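Local coordinates for protein glycerol kinase, putative (Plasmodium falciparum, PDB 2W40) that probably phosphorylates glycerol to sn-glycerol 3-phosphate at the expense of ATP, as an FGGY-family kinase of the actin-like ATPase superfamily, at residues Q256-Y268 and V410-M424. Sequence-based numbering, arbitrary orientation.
Sequences QAIFDEGEAKCTY and VLRCDGGMTKNKPFM
Met-424 lays its sulfur over one face of the Tyr-268 ring, displaced toward the rim, with SD 4.5 Å from the ring centroid: a Met-aromatic contact. At the edge of the same ring, in its plane, sit Cys-413 SG, 3.8 Å from Tyr-268 CE2, and the carbonyl oxygen of Asp-414. The Phe-423 ring comes in obliquely, the two planes 81° apart, and brings its CE2 within 3.7 Å of Tyr-268 CE1. Thr-418 adds its methyl, also at an angle, against CD2. The phenol hydroxyl reaches on to a hydrogen bond with Asn-427, one turn along the helix that carries Phe-423 and Met-424. The Arg-412 guanidinium has the end of the Gln-256 amide at its edge, the planes nearly perpendicular, while its NH2 bonds Arg-471 O.

Tyr-268 ends strand 264-268, which runs parallel to strand 411-414 in the C-terminal domain's mixed sheet, part of the actin-like ATPase fold. Four backbone bonds zip them together, ending with Tyr-268 N to Asp-414 O at 2.9 Å and 171°. One sheet face is greasy: Leu-411 spreads its two methyls over Ala-264 CB and Cys-266 CB, and helix 377-403 covers Cys-266. The other is polar. There Asp-414, its carboxylate swung between backbone N and carbonyl carbon (chi1 59°), takes a hydrogen bond from Thr-267 OG1 on the syn lone pair of OD2, at 2.9 Å. Lys-265 NZ, which also reaches Phe-273 O, fixes the threonine hydroxyl that grips the carboxylate.

After Asp-414, Gly-415 leads into the 3-10 segment 416-419, which starts at Gly-416. Gly-416 contacts ADP in another structure of this enzyme, and two waters tie Tyr-268 O to this turn, one through Met-417 N, 2.8 Å from its water, the other through Gly-416 N.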
loop_
_atom_site.group_PDB
_atom_site.type_symbol
_atom_site.label_atom_id
_atom_site.label_comp_id
_atom_site.label_asym_id
_atom_site.label_seq_id
_atom_site.Cartn_x
_atom_site.Cartn_y
_atom_site.Cartn_z
ATOM N N GLN C 256 25.337 -7.899 -24.600
ATOM C CA GLN C 256 24.947 -6.605 -25.215
ATOM C C GLN C 256 26.190 -6.068 -26.016
ATOM O O GLN C 256 26.135 -4.938 -26.558
ATOM C CB GLN C 256 24.570 -5.626 -24.149
ATOM C CG GLN C 256 23.251 -5.771 -23.460
ATOM C CD GLN C 256 22.127 -5.089 -24.215
ATOM O OE1 GLN C 256 21.098 -4.771 -23.647
ATOM N NE2 GLN C 256 22.303 -4.936 -25.459
ATOM N N ALA C 257 27.320 -6.754 -25.965
ATOM C CA ALA C 257 28.634 -6.327 -26.575
ATOM C C ALA C 257 29.097 -4.936 -26.127
ATOM O O ALA C 257 29.579 -4.178 -26.949
ATOM C CB ALA C 257 28.604 -6.341 -28.139
ATOM N N ILE C 258 28.933 -4.616 -24.835
ATOM C CA ILE C 258 29.391 -3.351 -24.313
ATOM C C ILE C 258 30.858 -3.554 -23.871
ATOM O O ILE C 258 31.294 -3.628 -22.702
ATOM C CB ILE C 258 28.412 -2.703 -23.329
ATOM C CG1 ILE C 258 28.432 -3.483 -22.101
ATOM C CG2 ILE C 258 26.912 -2.428 -23.958
ATOM C CD1 ILE C 258 28.136 -2.508 -20.836
ATOM N N PHE C 259 31.713 -3.639 -24.878
ATOM C CA PHE C 259 33.114 -3.942 -24.709
ATOM C C PHE C 259 34.022 -2.754 -24.739
ATOM O O PHE C 259 35.226 -2.912 -24.431
ATOM C CB PHE C 259 33.578 -4.908 -25.848
ATOM C CG PHE C 259 32.855 -6.221 -25.897
ATOM C CD1 PHE C 259 32.790 -7.013 -24.767
ATOM C CD2 PHE C 259 32.188 -6.658 -27.019
ATOM C CE1 PHE C 259 32.183 -8.273 -24.843
ATOM C CE2 PHE C 259 31.538 -7.875 -27.075
ATOM C CZ PHE C 259 31.490 -8.654 -25.981
ATOM N N ASP C 260 33.526 -1.592 -25.197
ATOM C CA ASP C 260 34.371 -0.400 -25.243
ATOM C C ASP C 260 34.146 0.480 -24.044
ATOM O O ASP C 260 33.026 0.624 -23.540
ATOM C CB ASP C 260 34.097 0.467 -26.470
ATOM C CG ASP C 260 34.399 -0.229 -27.812
ATOM O OD1 ASP C 260 35.282 -1.079 -27.855
ATOM O OD2 ASP C 260 33.713 0.107 -28.822
ATOM N N GLU C 261 35.223 1.119 -23.612
ATOM C CA GLU C 261 35.136 2.110 -22.573
ATOM C C GLU C 261 34.015 3.130 -22.863
ATOM O O GLU C 261 33.874 3.671 -24.019
ATOM C CB GLU C 261 36.515 2.761 -22.450
ATOM C CG GLU C 261 36.720 3.587 -21.298
ATOM C CD GLU C 261 38.140 4.061 -21.235
ATOM O OE1 GLU C 261 39.099 3.461 -21.892
ATOM O OE2 GLU C 261 38.311 5.046 -20.489
ATOM N N GLY C 262 33.198 3.373 -21.823
ATOM C CA GLY C 262 32.072 4.249 -21.863
ATOM C C GLY C 262 30.724 3.698 -22.300
ATOM O O GLY C 262 29.719 4.384 -22.190
ATOM N N GLU C 263 30.710 2.524 -22.858
ATOM C CA GLU C 263 29.507 1.893 -23.193
ATOM C C GLU C 263 28.839 1.369 -21.917
ATOM O O GLU C 263 29.547 0.837 -20.996
ATOM C CB GLU C 263 29.691 0.743 -24.132
ATOM C CG GLU C 263 30.204 1.093 -25.578
ATOM C CD GLU C 263 30.064 -0.091 -26.495
ATOM O OE1 GLU C 263 30.942 -0.984 -26.475
ATOM O OE2 GLU C 263 28.974 -0.185 -27.177
ATOM N N ALA C 264 27.516 1.463 -21.945
ATOM C CA ALA C 264 26.634 1.156 -20.778
ATOM C C ALA C 264 25.410 0.356 -21.136
ATOM O O ALA C 264 24.810 0.572 -22.184
ATOM C CB ALA C 264 26.201 2.356 -20.084
ATOM N N LYS C 265 25.015 -0.559 -20.240
ATOM C CA LYS C 265 23.760 -1.310 -20.403
ATOM C C LYS C 265 22.982 -1.249 -19.093
ATOM O O LYS C 265 23.533 -1.047 -18.018
ATOM C CB LYS C 265 23.999 -2.706 -20.822
ATOM C CG LYS C 265 24.709 -3.596 -19.731
ATOM C CD LYS C 265 23.644 -4.364 -18.873
ATOM C CE LYS C 265 24.261 -5.138 -17.720
ATOM N NZ LYS C 265 23.238 -5.416 -16.720
ATOM N N CYS C 266 21.716 -1.534 -19.202
ATOM C CA CYS C 266 20.820 -1.668 -18.066
ATOM C C CYS C 266 19.916 -2.869 -18.278
ATOM O O CYS C 266 19.252 -2.968 -19.305
ATOM C CB CYS C 266 20.042 -0.400 -17.881
ATOM S SG CYS C 266 19.031 -0.441 -16.405
ATOM N N THR C 267 19.948 -3.829 -17.337
ATOM C CA THR C 267 19.122 -4.982 -17.342
ATOM C C THR C 267 17.992 -4.825 -16.345
ATOM O O THR C 267 18.244 -4.485 -15.183
ATOM C CB THR C 267 19.960 -6.280 -17.001
ATOM O OG1 THR C 267 21.064 -6.469 -17.956
ATOM C CG2 THR C 267 19.083 -7.506 -17.001
ATOM N N TYR C 268 16.772 -5.124 -16.809
ATOM C CA TYR C 268 15.583 -5.102 -16.035
ATOM C C TYR C 268 15.177 -6.561 -15.791
ATOM O O TYR C 268 14.807 -7.316 -16.711
ATOM C CB TYR C 268 14.423 -4.378 -16.770
ATOM C CG TYR C 268 14.684 -2.901 -17.015
ATOM C CD1 TYR C 268 14.071 -1.935 -16.278
ATOM C CD2 TYR C 268 15.427 -2.463 -18.080
ATOM C CE1 TYR C 268 14.262 -0.617 -16.507
ATOM C CE2 TYR C 268 15.649 -1.054 -18.289
ATOM C CZ TYR C 268 15.044 -0.167 -17.545
ATOM O OH TYR C 268 15.247 1.194 -17.855
ATOM N N VAL C 410 23.790 6.544 -25.547
ATOM C CA VAL C 410 22.699 5.614 -25.581
ATOM C C VAL C 410 22.853 4.744 -24.314
ATOM O O VAL C 410 23.992 4.583 -23.796
ATOM C CB VAL C 410 22.617 4.832 -26.828
ATOM C CG1 VAL C 410 23.831 3.822 -26.990
ATOM C CG2 VAL C 410 21.356 4.080 -26.866
ATOM N N LEU C 411 21.723 4.261 -23.813
ATOM C CA LEU C 411 21.708 3.255 -22.788
ATOM C C LEU C 411 21.118 2.070 -23.451
ATOM O O LEU C 411 19.977 2.146 -23.890
ATOM C CB LEU C 411 20.855 3.719 -21.553
ATOM C CG LEU C 411 20.864 2.733 -20.336
ATOM C CD1 LEU C 411 22.355 2.518 -19.860
ATOM C CD2 LEU C 411 19.864 3.296 -19.186
ATOM N N ARG C 412 21.855 0.965 -23.530
ATOM C CA ARG C 412 21.353 -0.276 -24.122
ATOM C C ARG C 412 20.652 -1.045 -22.998
ATOM O O ARG C 412 21.268 -1.272 -21.943
ATOM C CB ARG C 412 22.462 -1.157 -24.678
ATOM C CG ARG C 412 23.164 -0.504 -25.810
ATOM C CD ARG C 412 23.947 -1.488 -26.720
ATOM N NE ARG C 412 23.324 -2.815 -27.064
ATOM C CZ ARG C 412 22.533 -3.144 -28.129
ATOM N NH1 ARG C 412 22.163 -2.264 -29.075
ATOM N NH2 ARG C 412 22.118 -4.397 -28.273
ATOM N N CYS C 413 19.446 -1.500 -23.236
ATOM C CA CYS C 413 18.564 -2.080 -22.228
ATOM C C CYS C 413 18.088 -3.432 -22.685
ATOM O O CYS C 413 17.854 -3.703 -23.867
ATOM C CB CYS C 413 17.352 -1.161 -21.893
ATOM S SG CYS C 413 17.806 0.412 -21.074
ATOM N N ASP C 414 17.893 -4.294 -21.697
ATOM C CA ASP C 414 17.386 -5.584 -21.928
ATOM C C ASP C 414 16.539 -6.071 -20.791
ATOM O O ASP C 414 16.618 -5.599 -19.707
ATOM C CB ASP C 414 18.573 -6.505 -22.164
ATOM C CG ASP C 414 19.594 -6.561 -20.956
ATOM O OD1 ASP C 414 20.549 -5.684 -20.870
ATOM O OD2 ASP C 414 19.335 -7.463 -20.096
ATOM N N GLY C 415 15.732 -7.057 -21.066
ATOM C CA GLY C 415 14.865 -7.684 -20.039
ATOM C C GLY C 415 13.415 -7.733 -20.402
ATOM O O GLY C 415 12.905 -7.011 -21.214
ATOM N N GLY C 416 12.681 -8.589 -19.721
ATOM C CA GLY C 416 11.265 -8.616 -19.978
ATOM C C GLY C 416 10.494 -7.327 -20.031
ATOM O O GLY C 416 9.695 -7.104 -20.931
ATOM N N MET C 417 10.751 -6.450 -19.064
ATOM C CA MET C 417 10.069 -5.232 -18.973
ATOM C C MET C 417 10.347 -4.262 -20.119
ATOM O O MET C 417 9.591 -3.352 -20.337
ATOM C CB MET C 417 10.537 -4.563 -17.661
ATOM C CG MET C 417 9.988 -5.155 -16.362
ATOM S SD MET C 417 10.502 -4.129 -14.906
ATOM C CE MET C 417 9.703 -5.185 -13.653
ATOM N N THR C 418 11.423 -4.515 -20.898
ATOM C CA THR C 418 11.776 -3.620 -21.996
ATOM C C THR C 418 10.812 -3.775 -23.177
ATOM O O THR C 418 10.826 -2.973 -24.116
ATOM C CB THR C 418 13.274 -3.842 -22.423
ATOM O OG1 THR C 418 13.334 -5.109 -23.068
ATOM C CG2 THR C 418 14.260 -3.763 -21.236
ATOM N N LYS C 419 9.951 -4.782 -23.129
ATOM C CA LYS C 419 8.856 -4.891 -24.138
ATOM C C LYS C 419 7.610 -4.022 -23.877
ATOM O O LYS C 419 6.747 -3.904 -24.745
ATOM C CB LYS C 419 8.462 -6.371 -24.241
ATOM C CG LYS C 419 9.677 -7.251 -24.572
ATOM C CD LYS C 419 10.449 -6.718 -25.802
ATOM C CE LYS C 419 11.906 -7.219 -25.906
ATOM N NZ LYS C 419 12.891 -6.225 -25.530
ATOM N N ASN C 420 7.532 -3.435 -22.655
ATOM C CA ASN C 420 6.426 -2.628 -22.165
ATOM C C ASN C 420 6.794 -1.240 -22.628
ATOM O O ASN C 420 7.612 -0.528 -22.015
ATOM C CB ASN C 420 6.355 -2.823 -20.652
ATOM C CG ASN C 420 5.348 -1.973 -19.961
ATOM O OD1 ASN C 420 4.877 -0.946 -20.479
ATOM N ND2 ASN C 420 5.006 -2.418 -18.701
ATOM N N LYS C 421 6.180 -0.827 -23.741
ATOM C CA LYS C 421 6.475 0.494 -24.341
ATOM C C LYS C 421 6.178 1.682 -23.429
ATOM O O LYS C 421 7.008 2.570 -23.363
ATOM C CB LYS C 421 5.751 0.720 -25.691
ATOM C CG LYS C 421 6.302 -0.160 -26.825
ATOM C CD LYS C 421 5.218 -0.358 -27.899
ATOM C CE LYS C 421 5.771 -0.621 -29.292
ATOM N NZ LYS C 421 5.054 0.257 -30.334
ATOM N N PRO C 422 4.988 1.739 -22.766
ATOM C CA PRO C 422 4.830 2.885 -21.847
ATOM C C PRO C 422 5.814 2.913 -20.697
ATOM O O PRO C 422 6.266 3.962 -20.309
ATOM C CB PRO C 422 3.405 2.786 -21.329
ATOM C CG PRO C 422 2.948 1.449 -21.719
ATOM C CD PRO C 422 3.734 0.948 -22.904
ATOM N N PHE C 423 6.189 1.761 -20.218
ATOM C CA PHE C 423 7.251 1.739 -19.187
ATOM C C PHE C 423 8.578 2.248 -19.699
ATOM O O PHE C 423 9.209 3.170 -19.082
ATOM C CB PHE C 423 7.416 0.280 -18.685
ATOM C CG PHE C 423 8.469 0.113 -17.638
ATOM C CD1 PHE C 423 8.391 0.730 -16.403
ATOM C CD2 PHE C 423 9.610 -0.635 -17.912
ATOM C CE1 PHE C 423 9.411 0.562 -15.392
ATOM C CE2 PHE C 423 10.604 -0.763 -16.935
ATOM C CZ PHE C 423 10.486 -0.206 -15.664
ATOM N N MET C 424 9.029 1.736 -20.855
ATOM C CA MET C 424 10.307 2.190 -21.408
ATOM C C MET C 424 10.251 3.681 -21.770
ATOM O O MET C 424 11.234 4.431 -21.604
ATOM C CB MET C 424 10.652 1.309 -22.592
ATOM C CG MET C 424 11.050 -0.124 -22.239
ATOM S SD MET C 424 12.187 -0.217 -20.709
ATOM C CE MET C 424 13.550 0.375 -21.525
HETATM O O HOH W 1 26.275 2.671 -24.454
HETATM O O HOH W 2 12.106 -7.613 -16.897
HETATM O O HOH W 3 13.987 -10.227 -17.899
#